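Local structure of FrnE protein (Deinococcus radiodurans, 5CO3) at residues K129-L132 and S138-Q141; T148-A153 and L158-A163; G198-S203 and L215-A220. The protein probably acts as a cytoplasmic disulfide oxidoreductase of the DsbA-like thioredoxin family, exchanging thiols and disulfides in other proteins. All coordinates share one frame; numbering follows the deposited sequence.

Contact 1: K129-L132 and S138-Q141; sequences KERL and SEGQ
The guanidinium of Arg131 and the carboxylate of Glu139 meet with their planes 81° apart, nearly perpendicular. A single oxygen takes the whole grip: NH1 of Arg131 reaches OE1 of Glu139 at 2.9 Å, and NH2 of Arg131 reaches the same OE1 at 3.0 Å, an end-on salt bridge with both nitrogens on one acceptor. OE1 lies almost in the guanidinium plane, at its edge. Seen from the carboxylate the two donors differ, since NH2 uses the syn lone pair while NH1 comes from above the plane, 37° out of it. A third donor joins them: NE2 of Gln141 lies 2.9 Å from OE1 of Glu139 and bonds to it from the opposite face of the carboxylate. Three N-H groups therefore hold this one oxygen and would be expected to stabilise its negative charge. Within the DsbA-like thioredoxin fold, the contact sits in the helical part, where helix 125-137 gives way to the loop leading to helix 146-156. Gly140 leaves helical geometry with positive phi, and the residues flanking it, Glu139 and Gln141, both point back toward helix 125-137. The arginine chain reaches across because it bends at chi2 (65°) after leaving the backbone with CG opposite N. Each polar end has a further partner: OE2 of Glu139 pairs with Arg134, NH2 of Arg131 with Glu155, and OE1 of Gln141 with Lys151.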
# COMPACT_ATOMS: atom_id res chain seq x y z
N LYS A 129 3.07 -7.59 -0.27
CA LYS A 129 2.66 -6.37 -0.96
C LYS A 129 3.71 -5.99 -2.00
O LYS A 129 3.39 -5.74 -3.16
CB LYS A 129 2.44 -5.22 0.03
CG LYS A 129 2.19 -3.87 -0.63
CD LYS A 129 0.78 -3.77 -1.22
CE LYS A 129 0.54 -2.39 -1.81
NZ LYS A 129 -0.84 -2.24 -2.37
N GLU A 130 4.96 -5.97 -1.57
CA GLU A 130 6.09 -5.68 -2.44
C GLU A 130 6.13 -6.59 -3.67
O GLU A 130 6.25 -6.11 -4.80
CB GLU A 130 7.39 -5.81 -1.63
CG GLU A 130 8.67 -5.72 -2.45
CD GLU A 130 9.02 -4.29 -2.83
OE1 GLU A 130 8.53 -3.35 -2.15
OE2 GLU A 130 9.77 -4.10 -3.80
N ARG A 131 6.01 -7.90 -3.44
CA ARG A 131 6.04 -8.88 -4.52
C ARG A 131 4.93 -8.65 -5.53
O ARG A 131 5.17 -8.72 -6.73
CB ARG A 131 5.92 -10.30 -3.96
CG ARG A 131 6.16 -11.38 -5.02
CD ARG A 131 7.60 -11.31 -5.52
NE ARG A 131 7.86 -12.09 -6.74
CZ ARG A 131 7.67 -11.64 -7.98
NH1 ARG A 131 7.15 -10.43 -8.19
NH2 ARG A 131 7.97 -12.41 -9.01
N LEU A 132 3.72 -8.38 -5.03
CA LEU A 132 2.58 -8.12 -5.90
C LEU A 132 2.76 -6.83 -6.71
O LEU A 132 2.45 -6.80 -7.90
CB LEU A 132 1.29 -8.07 -5.08
CG LEU A 132 0.87 -9.48 -4.68
CD1 LEU A 132 -0.07 -9.42 -3.49
CD2 LEU A 132 0.21 -10.21 -5.87
N SER A 138 5.91 -4.38 -13.20
CA SER A 138 7.14 -4.66 -13.94
C SER A 138 7.15 -5.96 -14.70
O SER A 138 7.79 -6.08 -15.75
CB SER A 138 8.33 -4.66 -12.99
OG SER A 138 8.45 -3.41 -12.31
N GLU A 139 6.45 -6.96 -14.18
CA GLU A 139 6.63 -8.31 -14.71
C GLU A 139 5.49 -8.80 -15.57
O GLU A 139 5.52 -9.94 -16.02
CB GLU A 139 6.86 -9.29 -13.58
CG GLU A 139 8.13 -8.94 -12.78
CD GLU A 139 8.32 -9.83 -11.57
OE1 GLU A 139 7.32 -10.39 -11.09
OE2 GLU A 139 9.48 -9.97 -11.11
N GLY A 140 4.49 -7.96 -15.82
CA GLY A 140 3.40 -8.32 -16.71
C GLY A 140 2.57 -9.50 -16.23
O GLY A 140 1.97 -10.23 -17.05
N GLN A 141 2.54 -9.71 -14.92
CA GLN A 141 1.79 -10.83 -14.34
C GLN A 141 0.33 -10.45 -14.10
O GLN A 141 -0.00 -9.30 -13.84
CB GLN A 141 2.43 -11.30 -13.03
CG GLN A 141 3.95 -11.46 -13.11
CD GLN A 141 4.45 -12.74 -12.46
OE1 GLN A 141 3.77 -13.77 -12.50
NE2 GLN A 141 5.64 -12.68 -11.86

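Contact 2: T148-A153 and L158-A163; sequences TLQKLA and LDAGAA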
# COMPACT_ATOMS: atom_id res chain seq x y z
N THR A 148 -0.82 -17.74 -10.65
CA THR A 148 0.11 -16.64 -10.47
C THR A 148 0.22 -16.25 -9.00
O THR A 148 1.33 -16.11 -8.49
CB THR A 148 -0.34 -15.44 -11.31
OG1 THR A 148 -0.38 -15.83 -12.69
CG2 THR A 148 0.64 -14.28 -11.15
N LEU A 149 -0.92 -16.11 -8.32
CA LEU A 149 -0.91 -15.70 -6.91
C LEU A 149 -0.23 -16.75 -6.02
O LEU A 149 0.52 -16.39 -5.09
CB LEU A 149 -2.34 -15.44 -6.42
CG LEU A 149 -2.99 -14.18 -6.99
CD1 LEU A 149 -4.44 -14.06 -6.55
CD2 LEU A 149 -2.20 -12.91 -6.58
N GLN A 150 -0.46 -18.03 -6.31
CA GLN A 150 0.16 -19.10 -5.54
C GLN A 150 1.67 -19.06 -5.71
O GLN A 150 2.42 -19.19 -4.74
CB GLN A 150 -0.38 -20.47 -5.96
CG GLN A 150 0.31 -21.62 -5.23
CD GLN A 150 -0.22 -22.99 -5.63
OE1 GLN A 150 -0.47 -23.25 -6.80
NE2 GLN A 150 -0.38 -23.85 -4.66
N LYS A 151 2.11 -18.85 -6.95
CA LYS A 151 3.53 -18.76 -7.28
C LYS A 151 4.20 -17.60 -6.54
O LYS A 151 5.25 -17.77 -5.94
CB LYS A 151 3.72 -18.59 -8.79
CG LYS A 151 5.16 -18.43 -9.24
CD LYS A 151 5.26 -18.01 -10.69
CE LYS A 151 4.68 -16.61 -10.93
NZ LYS A 151 4.74 -16.23 -12.38
N LEU A 152 3.56 -16.43 -6.58
CA LEU A 152 4.08 -15.26 -5.86
C LEU A 152 4.14 -15.49 -4.35
O LEU A 152 5.12 -15.10 -3.71
CB LEU A 152 3.21 -14.04 -6.17
CG LEU A 152 3.20 -13.61 -7.64
CD1 LEU A 152 2.25 -12.46 -7.83
CD2 LEU A 152 4.61 -13.21 -8.10
N ALA A 153 3.11 -16.12 -3.80
CA ALA A 153 3.12 -16.52 -2.39
C ALA A 153 4.33 -17.41 -2.07
O ALA A 153 4.98 -17.23 -1.04
CB ALA A 153 1.82 -17.23 -2.03
N LEU A 158 5.92 -18.19 1.70
CA LEU A 158 4.71 -18.69 2.34
C LEU A 158 4.45 -20.15 1.98
O LEU A 158 5.05 -20.69 1.05
CB LEU A 158 3.50 -17.83 1.93
CG LEU A 158 3.64 -16.33 2.22
CD1 LEU A 158 2.47 -15.55 1.63
CD2 LEU A 158 3.79 -16.07 3.71
N ASP A 159 3.57 -20.78 2.75
CA ASP A 159 3.03 -22.08 2.40
C ASP A 159 2.13 -21.93 1.17
O ASP A 159 0.99 -21.48 1.28
CB ASP A 159 2.24 -22.66 3.58
CG ASP A 159 1.78 -24.09 3.35
OD1 ASP A 159 1.43 -24.48 2.21
OD2 ASP A 159 1.76 -24.84 4.34
N ALA A 160 2.64 -22.33 -0.00
CA ALA A 160 1.95 -22.04 -1.25
C ALA A 160 0.63 -22.81 -1.36
O ALA A 160 -0.37 -22.28 -1.87
CB ALA A 160 2.84 -22.35 -2.45
N GLY A 161 0.62 -24.05 -0.88
CA GLY A 161 -0.61 -24.82 -0.85
C GLY A 161 -1.66 -24.16 0.01
O GLY A 161 -2.81 -24.01 -0.39
N ALA A 162 -1.25 -23.73 1.21
CA ALA A 162 -2.18 -23.12 2.17
C ALA A 162 -2.69 -21.77 1.68
O ALA A 162 -3.87 -21.46 1.84
CB ALA A 162 -1.50 -22.97 3.53
N ALA A 163 -1.81 -20.98 1.08
CA ALA A 163 -2.20 -19.69 0.52
C ALA A 163 -3.29 -19.85 -0.53
O ALA A 163 -4.31 -19.16 -0.50
CB ALA A 163 -1.00 -18.97 -0.08
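With chi1 at 177° and chi2 at 180°, the Gln150 chain runs fully extended from its helix, laying CG beside Ala160 and carrying the amide on to that residue's carbonyl. CG of Gln150 packs 3.8 Å from CB of Ala160, and NE2 of Gln150 makes a weak hydrogen bond of 3.2 Å to O of Ala160. The other end of the amide has a partner of its own, OE1 bonding to Arg164 farther along helix 160-169, so both ends of the group are used. CB of Leu158 already lies against O of Ala153, and chi1 of -56° brings CG beside the same oxygen and CD1 to 4.1 Å from CB of Ala153. The backbones join here too, N of Leu158 donating to O of Ala153 at 3.1 Å. These contacts close the short turn between consecutive helices 146-156 and 160-169 in the helical part of the DsbA-like thioredoxin fold. Asp159 is the N-cap of the second helix: its OD1 accepts from N of Ala162 at 3.0 Å, approached from well above the carboxylate plane. On the buried side the helices meet through methyl groups, CB of Ala153 lying 3.8 Å from CB of Ala163. Tyr118 of helix 110-121 covers Ala162 and Ala163, while Leu158 rests on Ala119 of the same helix.

Contact 3: G198-S203 and L215-A220; sequences GKYGVS and LSQVWA
Tyr200 reaches from the edge strand 200-203 to two neighbouring residues of helix 208-222, each meeting a different part of its ring. CG2 of Val218 comes to 3.5 Å from CD2 of Tyr200 and 3.9 Å from CE2 of Tyr200, an apolar contact at these two carbons, in which the two side chains run antiparallel past one another. At the far end NE2 of Gln217 lies 3.3 Å from OH of Tyr200 and 3.5 Å from its CZ. The Gln217 side chain comes in roughly perpendicular to the tyrosine, with the amide and ring planes 65° apart. Extended torsions (chi1 173°, chi2 171°) carry that amide far enough from the helix to meet the phenol end. Lys199, from the same segment as the tyrosine, also touches the ring: its CD lies 3.3 Å above the plane of the Tyr200 ring, displaced from the ring centre.

Lys199 and Tyr200 form a classic beta bulge opposite Leu196, consistent with both side chains pointing toward the helix. Farther out, beyond Val218, Ile12 of strand 12-18 continues the apolar layer between helix and sheet, in keeping with the thioredoxin-like packing of a helix against the sheet.

Glu221, one turn along the helix from Gln217, gathers the polar ends: OE1 forms a salt bridge with NZ of Lys199, and OE2 accepts a hydrogen bond from NE2 of Gln217 and pairs with OH of Tyr200. The chemistry thus divides in two, an apolar part at Val218 and a polar rim in which one carboxylate, its charge probably balanced by Lys199, fixes the phenol and the amide together.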
# COMPACT_ATOMS: atom_id res chain seq x y z
N GLY A 198 -2.69 7.17 14.14
CA GLY A 198 -4.14 7.16 14.17
C GLY A 198 -4.73 8.56 14.12
O GLY A 198 -5.94 8.74 14.28
N LYS A 199 -3.88 9.55 13.89
CA LYS A 199 -4.27 10.94 14.00
C LYS A 199 -4.00 11.73 12.72
O LYS A 199 -4.82 12.54 12.29
CB LYS A 199 -3.55 11.60 15.18
CG LYS A 199 -3.90 13.06 15.38
CD LYS A 199 -2.90 13.77 16.28
CE LYS A 199 -2.67 13.02 17.58
NZ LYS A 199 -1.70 13.74 18.46
N TYR A 200 -2.83 11.49 12.12
CA TYR A 200 -2.38 12.31 11.00
C TYR A 200 -2.53 11.60 9.68
O TYR A 200 -2.25 10.41 9.56
CB TYR A 200 -0.92 12.73 11.20
CG TYR A 200 -0.74 13.65 12.38
CD1 TYR A 200 -1.22 14.95 12.35
CD2 TYR A 200 -0.10 13.21 13.54
CE1 TYR A 200 -1.07 15.80 13.44
CE2 TYR A 200 0.06 14.05 14.63
CZ TYR A 200 -0.42 15.34 14.58
OH TYR A 200 -0.26 16.17 15.67
N GLY A 201 -2.96 12.35 8.67
CA GLY A 201 -3.14 11.82 7.34
C GLY A 201 -2.19 12.44 6.33
O GLY A 201 -1.96 13.65 6.35
N VAL A 202 -1.63 11.61 5.47
CA VAL A 202 -0.82 12.08 4.35
C VAL A 202 -1.36 11.47 3.07
O VAL A 202 -1.36 10.26 2.89
CB VAL A 202 0.68 11.73 4.53
CG1 VAL A 202 1.46 12.07 3.27
CG2 VAL A 202 1.27 12.47 5.73
N SER A 203 -1.85 12.33 2.18
CA SER A 203 -2.50 11.89 0.95
C SER A 203 -1.54 11.85 -0.23
O SER A 203 -0.89 12.84 -0.54
CB SER A 203 -3.68 12.80 0.63
OG SER A 203 -4.20 12.49 -0.64
N LEU A 215 6.54 11.34 10.78
CA LEU A 215 7.08 10.40 11.75
C LEU A 215 7.69 11.13 12.94
O LEU A 215 7.39 10.82 14.10
CB LEU A 215 8.13 9.50 11.09
CG LEU A 215 7.61 8.45 10.11
CD1 LEU A 215 8.77 7.82 9.38
CD2 LEU A 215 6.79 7.40 10.85
N SER A 216 8.51 12.13 12.63
CA SER A 216 9.22 12.92 13.63
C SER A 216 8.27 13.72 14.51
O SER A 216 8.48 13.85 15.71
CB SER A 216 10.22 13.88 12.96
OG SER A 216 11.10 13.19 12.11
N GLN A 217 7.23 14.27 13.89
CA GLN A 217 6.26 15.05 14.65
C GLN A 217 5.50 14.14 15.61
O GLN A 217 5.29 14.49 16.77
CB GLN A 217 5.28 15.77 13.71
CG GLN A 217 4.13 16.47 14.44
CD GLN A 217 3.30 17.35 13.53
OE1 GLN A 217 3.74 17.74 12.45
NE2 GLN A 217 2.09 17.68 13.98
N VAL A 218 5.11 12.97 15.13
CA VAL A 218 4.36 12.04 15.96
C VAL A 218 5.20 11.56 17.13
O VAL A 218 4.73 11.55 18.27
CB VAL A 218 3.85 10.84 15.15
CG1 VAL A 218 3.28 9.78 16.08
CG2 VAL A 218 2.81 11.30 14.15
N TRP A 219 6.45 11.18 16.87
CA TRP A 219 7.35 10.76 17.96
C TRP A 219 7.50 11.86 19.00
O TRP A 219 7.46 11.61 20.21
CB TRP A 219 8.72 10.37 17.42
CG TRP A 219 9.65 9.90 18.49
CD1 TRP A 219 10.57 10.65 19.16
CD2 TRP A 219 9.72 8.58 19.05
NE1 TRP A 219 11.23 9.88 20.09
CE2 TRP A 219 10.72 8.61 20.04
CE3 TRP A 219 9.05 7.39 18.80
CZ2 TRP A 219 11.06 7.48 20.79
CZ3 TRP A 219 9.39 6.27 19.53
CH2 TRP A 219 10.39 6.32 20.52
N ALA A 220 7.68 13.09 18.53
CA ALA A 220 7.86 14.24 19.40
C ALA A 220 6.65 14.42 20.31
O ALA A 220 6.79 14.68 21.51
CB ALA A 220 8.09 15.49 18.59

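How the contacts relate
The three contacts follow one another in series along the chain. Contacts 1 and 2 are neighbours in the helical part of the fold, with centres 14 Å apart; contact 1 borders helix 146-156, which carries the first segment of contact 2, and Leu152 of that helix packs CD2 3.4 Å from CZ of Arg131 and CD1 3.6 Å from CD2 of Leu132. Successive helices 125-137, 146-156 and 160-169 are thereby packed in sequence, each against the next. Contact 3 lies on the opposite side of the chain's centre, about 29 Å from contact 1 and 35 Å from contact 2 between centres. The first two contacts thus organise the helical part, while the third joins the last helix to the edge of the thioredoxin-like sheet.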